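Local coordinates for protein Non-ribosomal peptide synthetase (Methanobrevibacter ruminantium, PDB 6VTJ) that probably carries a peptide intermediate on a phosphopantetheine-bearing carrier domain and releases it by NAD(P)H-dependent reduction in the adjoining reductase domain, at residues A[16-21]-A[74-78]; A[49-53]-A[65-69]. All coordinates share one frame. Residues are numbered along the deposited sequence.

Contact 1. Residues A[16-21]-A[74-78]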
loop_
_atom_site.group_PDB
_atom_site.type_symbol
_atom_site.label_atom_id
_atom_site.label_comp_id
_atom_site.label_asym_id
_atom_site.label_seq_id
_atom_site.Cartn_x
_atom_site.Cartn_y
_atom_site.Cartn_z
ATOM N N LEU A 16 -11.961 2.538 -35.156
ATOM C CA LEU A 16 -11.279 2.605 -33.868
ATOM C C LEU A 16 -11.486 1.319 -33.081
ATOM O O LEU A 16 -10.537 0.773 -32.494
ATOM C CB LEU A 16 -11.777 3.824 -33.081
ATOM C CG LEU A 16 -11.303 4.026 -31.641
ATOM C CD1 LEU A 16 -9.780 4.092 -31.550
ATOM C CD2 LEU A 16 -11.937 5.273 -31.054
ATOM N N GLU A 17 -12.724 0.807 -33.067
ATOM C CA GLU A 17 -12.977 -0.462 -32.391
ATOM C C GLU A 17 -12.188 -1.593 -33.033
ATOM O O GLU A 17 -11.659 -2.461 -32.333
ATOM C CB GLU A 17 -14.465 -0.784 -32.402
ATOM C CG GLU A 17 -15.271 0.010 -31.412
ATOM C CD GLU A 17 -16.752 -0.195 -31.608
ATOM O OE1 GLU A 17 -17.120 -0.733 -32.675
ATOM O OE2 GLU A 17 -17.541 0.170 -30.706
ATOM N N HIS A 18 -12.113 -1.606 -34.368
ATOM C CA HIS A 18 -11.316 -2.613 -35.055
ATOM C C HIS A 18 -9.864 -2.559 -34.612
ATOM O O HIS A 18 -9.249 -3.602 -34.377
ATOM C CB HIS A 18 -11.407 -2.416 -36.567
ATOM C CG HIS A 18 -12.594 -3.077 -37.188
ATOM N ND1 HIS A 18 -13.741 -2.388 -37.525
ATOM C CD2 HIS A 18 -12.827 -4.372 -37.508
ATOM C CE1 HIS A 18 -14.622 -3.228 -38.038
ATOM N NE2 HIS A 18 -14.091 -4.438 -38.043
ATOM N N GLU A 19 -9.299 -1.348 -34.499
ATOM C CA GLU A 19 -7.903 -1.211 -34.082
ATOM C C GLU A 19 -7.691 -1.733 -32.664
ATOM O O GLU A 19 -6.697 -2.417 -32.382
ATOM C CB GLU A 19 -7.455 0.252 -34.164
ATOM C CG GLU A 19 -7.395 0.827 -35.573
ATOM C CD GLU A 19 -7.093 2.322 -35.602
ATOM O OE1 GLU A 19 -6.869 2.913 -34.518
ATOM O OE2 GLU A 19 -7.074 2.909 -36.709
ATOM N N ILE A 20 -8.612 -1.419 -31.753
ATOM C CA ILE A 20 -8.388 -1.833 -30.368
ATOM C C ILE A 20 -8.589 -3.341 -30.221
ATOM O O ILE A 20 -7.853 -4.010 -29.481
ATOM C CB ILE A 20 -9.270 -1.016 -29.407
ATOM C CG1 ILE A 20 -8.838 0.455 -29.438
ATOM C CG2 ILE A 20 -9.159 -1.548 -27.992
ATOM C CD1 ILE A 20 -9.908 1.421 -28.924
ATOM N N CYS A 21 -9.555 -3.909 -30.947
ATOM C CA CYS A 21 -9.684 -5.361 -30.979
ATOM C C CYS A 21 -8.422 -6.015 -31.511
ATOM O O CYS A 21 -7.970 -7.034 -30.971
ATOM C CB CYS A 21 -10.871 -5.774 -31.842
ATOM S SG CYS A 21 -12.444 -5.505 -31.079
ATOM N N PRO A 74 -12.856 -3.531 -25.796
ATOM C CA PRO A 74 -12.561 -2.562 -26.865
ATOM C C PRO A 74 -13.712 -1.603 -27.136
ATOM O O PRO A 74 -13.471 -0.442 -27.486
ATOM C CB PRO A 74 -12.269 -3.455 -28.080
ATOM C CG PRO A 74 -11.959 -4.803 -27.523
ATOM C CD PRO A 74 -12.793 -4.919 -26.289
ATOM N N ARG A 75 -14.956 -2.063 -26.984
ATOM C CA ARG A 75 -16.118 -1.192 -27.135
ATOM C C ARG A 75 -16.052 -0.027 -26.151
ATOM O O ARG A 75 -16.100 1.147 -26.547
ATOM C CB ARG A 75 -17.383 -2.051 -26.962
ATOM C CG ARG A 75 -18.761 -1.388 -26.861
ATOM C CD ARG A 75 -19.296 -0.698 -28.132
ATOM N NE ARG A 75 -19.201 -1.442 -29.395
ATOM C CZ ARG A 75 -20.088 -2.330 -29.845
ATOM N NH1 ARG A 75 -21.159 -2.643 -29.126
ATOM N NH2 ARG A 75 -19.893 -2.915 -31.027
ATOM N N ALA A 76 -15.891 -0.337 -24.862
ATOM C CA ALA A 76 -15.774 0.707 -23.844
ATOM C C ALA A 76 -14.531 1.567 -24.060
ATOM O O ALA A 76 -14.586 2.801 -23.940
ATOM C CB ALA A 76 -15.752 0.069 -22.457
ATOM N N LEU A 77 -13.402 0.937 -24.397
ATOM C CA LEU A 77 -12.174 1.694 -24.625
ATOM C C LEU A 77 -12.327 2.671 -25.782
ATOM O O LEU A 77 -11.754 3.765 -25.764
ATOM C CB LEU A 77 -11.016 0.739 -24.892
ATOM C CG LEU A 77 -10.088 0.452 -23.716
ATOM C CD1 LEU A 77 -9.110 -0.655 -24.099
ATOM C CD2 LEU A 77 -9.342 1.718 -23.289
ATOM N N ALA A 78 -13.103 2.295 -26.801
ATOM C CA ALA A 78 -13.313 3.178 -27.939
ATOM C C ALA A 78 -14.254 4.319 -27.578
ATOM O O ALA A 78 -14.023 5.469 -27.970
ATOM C CB ALA A 78 -13.857 2.381 -29.124
HETATM O O HOH W 1 -17.793 2.395 -29.039
#
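A salt bridge joins the two helices at one edge of this contact. Arg-75 NE donates a hydrogen bond to Glu-17 OE2 at 2.7 Å, with an N-H...O angle of 138°. The CA-to-CB bond of Arg-75 points away from 16-21, so its side chain has to fold back to reach the carboxylate. The same Glu-17 OE2 accepts from a water at 2.8 Å. That water also donates to Arg-75 O at 3.3 Å, which adds a second, bridged link. The other carboxylate oxygen, OE1, is held by the backbone N atoms of Lys-13 and Thr-14.

Beneath the ion pair the contact is apolar. The small Ala-78 lets the helices come close: the axes of the two segments approach to 8.8 Å, with 127° between their directions. Ala-78 CB lies 3.6 Å from Glu-17 CG and 3.9 Å from Leu-16 CG. Ile-20 packs CG2 on Pro-74 CB at 3.6 Å and on Leu-77 CD1 at 4.0 Å. Cys-21 SG also meets Pro-74 CB at 3.6 Å.

This is first-to-last helix packing in the four-helix fold of a peptidyl carrier protein. Pro-74 and Leu-77 continue onto Phe-24 of helix 15-28, and Ile-20 onto Leu-81 of helix 74-82. Arg-75 also rests on the loop residues Val-35 and Glu-36.

Contact 2. Residues A[49-53]-A[65-69]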
loop_
_atom_site.group_PDB
_atom_site.type_symbol
_atom_site.label_atom_id
_atom_site.label_comp_id
_atom_site.label_asym_id
_atom_site.label_seq_id
_atom_site.Cartn_x
_atom_site.Cartn_y
_atom_site.Cartn_z
ATOM N N ALA A 49 -1.594 -5.522 -19.198
ATOM C CA ALA A 49 -2.324 -4.278 -19.406
ATOM C C ALA A 49 -1.374 -3.121 -19.674
ATOM O O ALA A 49 -1.718 -2.187 -20.412
ATOM C CB ALA A 49 -3.205 -3.977 -18.198
ATOM N N SER A 50 -0.164 -3.173 -19.110
ATOM C CA SER A 50 0.790 -2.100 -19.360
ATOM C C SER A 50 1.313 -2.169 -20.788
ATOM O O SER A 50 1.538 -1.130 -21.422
ATOM C CB SER A 50 1.941 -2.138 -18.349
ATOM O OG SER A 50 2.760 -3.283 -18.494
ATOM N N LYS A 51 1.495 -3.383 -21.317
ATOM C CA LYS A 51 1.853 -3.507 -22.726
ATOM C C LYS A 51 0.728 -2.994 -23.605
ATOM O O LYS A 51 0.971 -2.318 -24.612
ATOM C CB LYS A 51 2.188 -4.959 -23.073
ATOM C CG LYS A 51 3.051 -5.659 -22.031
ATOM N N LEU A 52 -0.515 -3.304 -23.236
ATOM C CA LEU A 52 -1.661 -2.750 -23.945
ATOM C C LEU A 52 -1.584 -1.229 -23.995
ATOM O O LEU A 52 -1.750 -0.617 -25.062
ATOM C CB LEU A 52 -2.961 -3.204 -23.278
ATOM C CG LEU A 52 -4.202 -2.517 -23.840
ATOM C CD1 LEU A 52 -4.336 -2.849 -25.301
ATOM C CD2 LEU A 52 -5.430 -2.963 -23.103
ATOM N N ILE A 53 -1.319 -0.601 -22.844
ATOM C CA ILE A 53 -1.270 0.861 -22.789
ATOM C C ILE A 53 -0.132 1.384 -23.655
ATOM O O ILE A 53 -0.289 2.372 -24.380
ATOM C CB ILE A 53 -1.135 1.356 -21.332
ATOM C CG1 ILE A 53 -2.415 1.100 -20.526
ATOM C CG2 ILE A 53 -0.785 2.842 -21.301
ATOM C CD1 ILE A 53 -3.601 1.950 -20.959
ATOM N N TYR A 65 -2.949 3.893 -17.484
ATOM C CA TYR A 65 -3.113 2.540 -16.964
ATOM C C TYR A 65 -4.504 2.296 -16.378
ATOM O O TYR A 65 -5.085 1.227 -16.590
ATOM C CB TYR A 65 -2.026 2.294 -15.918
ATOM C CG TYR A 65 -1.793 0.864 -15.498
ATOM C CD1 TYR A 65 -1.608 -0.145 -16.426
ATOM C CD2 TYR A 65 -1.705 0.537 -14.154
ATOM C CE1 TYR A 65 -1.371 -1.458 -16.018
ATOM C CE2 TYR A 65 -1.462 -0.756 -13.736
ATOM C CZ TYR A 65 -1.295 -1.750 -14.658
ATOM O OH TYR A 65 -1.063 -3.032 -14.209
ATOM N N ASP A 66 -5.056 3.251 -15.619
ATOM C CA ASP A 66 -6.344 2.959 -14.981
ATOM C C ASP A 66 -7.480 2.869 -15.994
ATOM O O ASP A 66 -8.540 2.305 -15.676
ATOM C CB ASP A 66 -6.679 3.996 -13.892
ATOM C CG ASP A 66 -6.911 5.405 -14.441
ATOM O OD1 ASP A 66 -7.702 5.585 -15.396
ATOM O OD2 ASP A 66 -6.317 6.356 -13.888
ATOM N N ASP A 67 -7.276 3.418 -17.198
ATOM C CA ASP A 67 -8.294 3.360 -18.241
ATOM C C ASP A 67 -8.672 1.923 -18.577
ATOM O O ASP A 67 -9.848 1.629 -18.804
ATOM C CB ASP A 67 -7.799 4.082 -19.495
ATOM C CG ASP A 67 -7.868 5.583 -19.363
ATOM O OD1 ASP A 67 -8.710 6.054 -18.575
ATOM O OD2 ASP A 67 -7.100 6.292 -20.055
ATOM N N ILE A 68 -7.697 1.008 -18.612
ATOM C CA ILE A 68 -8.036 -0.352 -19.022
ATOM C C ILE A 68 -8.705 -1.120 -17.886
ATOM O O ILE A 68 -9.501 -2.039 -18.148
ATOM C CB ILE A 68 -6.793 -1.062 -19.597
ATOM C CG1 ILE A 68 -7.018 -2.567 -19.774
ATOM C CG2 ILE A 68 -5.569 -0.783 -18.780
ATOM C CD1 ILE A 68 -8.068 -2.917 -20.834
ATOM N N PHE A 69 -8.459 -0.727 -16.628
ATOM C CA PHE A 69 -9.196 -1.310 -15.510
ATOM C C PHE A 69 -10.629 -0.786 -15.439
ATOM O O PHE A 69 -11.535 -1.527 -15.039
ATOM C CB PHE A 69 -8.458 -1.040 -14.198
ATOM C CG PHE A 69 -7.201 -1.831 -14.056
ATOM C CD1 PHE A 69 -7.228 -3.102 -13.499
ATOM C CD2 PHE A 69 -5.996 -1.325 -14.517
ATOM C CE1 PHE A 69 -6.070 -3.848 -13.381
ATOM C CE2 PHE A 69 -4.836 -2.066 -14.413
ATOM C CZ PHE A 69 -4.876 -3.330 -13.840
#
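Tyr-65 gives up the most surface here, followed by Ile-68 and Ile-53. The ring of Tyr-65 reaches along segment 49-53. Its CE1 lies 3.8 Å from Ala-49 CB and 3.7 Å from Ser-50 N, while Ile-53 CG1 sits 3.9 Å from Tyr-65 CA. Ser-50 N and Ile-53 CG1 both approach the edge of the ring. The hydroxyl of Tyr-65 is hydrogen-bonded to Ser-46 O, one turn before Ala-49.

These segments belong to helix 46-58 and the short helix 65-70 of the carrier domain. In carrier proteins the former begins at the serine that bears the phosphopantetheine. Here Tyr-65 lines the pocket of the bound 4'-phosphopantetheine, with its side chain about 4 Å from the ligand. Its ring also meets that of Tyr-224 at about 80°.

Ile-68 fills the middle of the interface. Its CG2 is 4.0 Å from both Ala-49 CB and Ile-53 CD1, and its CD1 is 3.5 Å from Leu-52 CD2. The segment axes come within 9.4 Å at 116°, and the side chains between them meet through apolar contacts. Ile-68 and Leu-52 both pack on Phe-24 of helix 15-28, and Ile-53 touches Ile-434 of helix 431-435.

Both contacts lie in the carrier domain, with their centres 13 Å apart. Their segments follow the chain in the order 16-21, 49-53, 65-69, 74-78. Contact 1 therefore pairs the outer helices, 15-28 and 74-82, and contact 2 the inner ones, 46-58 and 65-70. The two meet directly where Leu-77 CD1 lies 4.1 Å from Ile-68 CD1. Phe-24 of helix 15-28 touches side chains from both, so they share one apolar core. The centre of contact 2 is about 20 Å from the centre of the chain, that of contact 1 about 32 Å, and it is contact 2 that reaches the phosphopantetheine, through Tyr-65. Together they tie the four helices into the bundle that presents the cofactor.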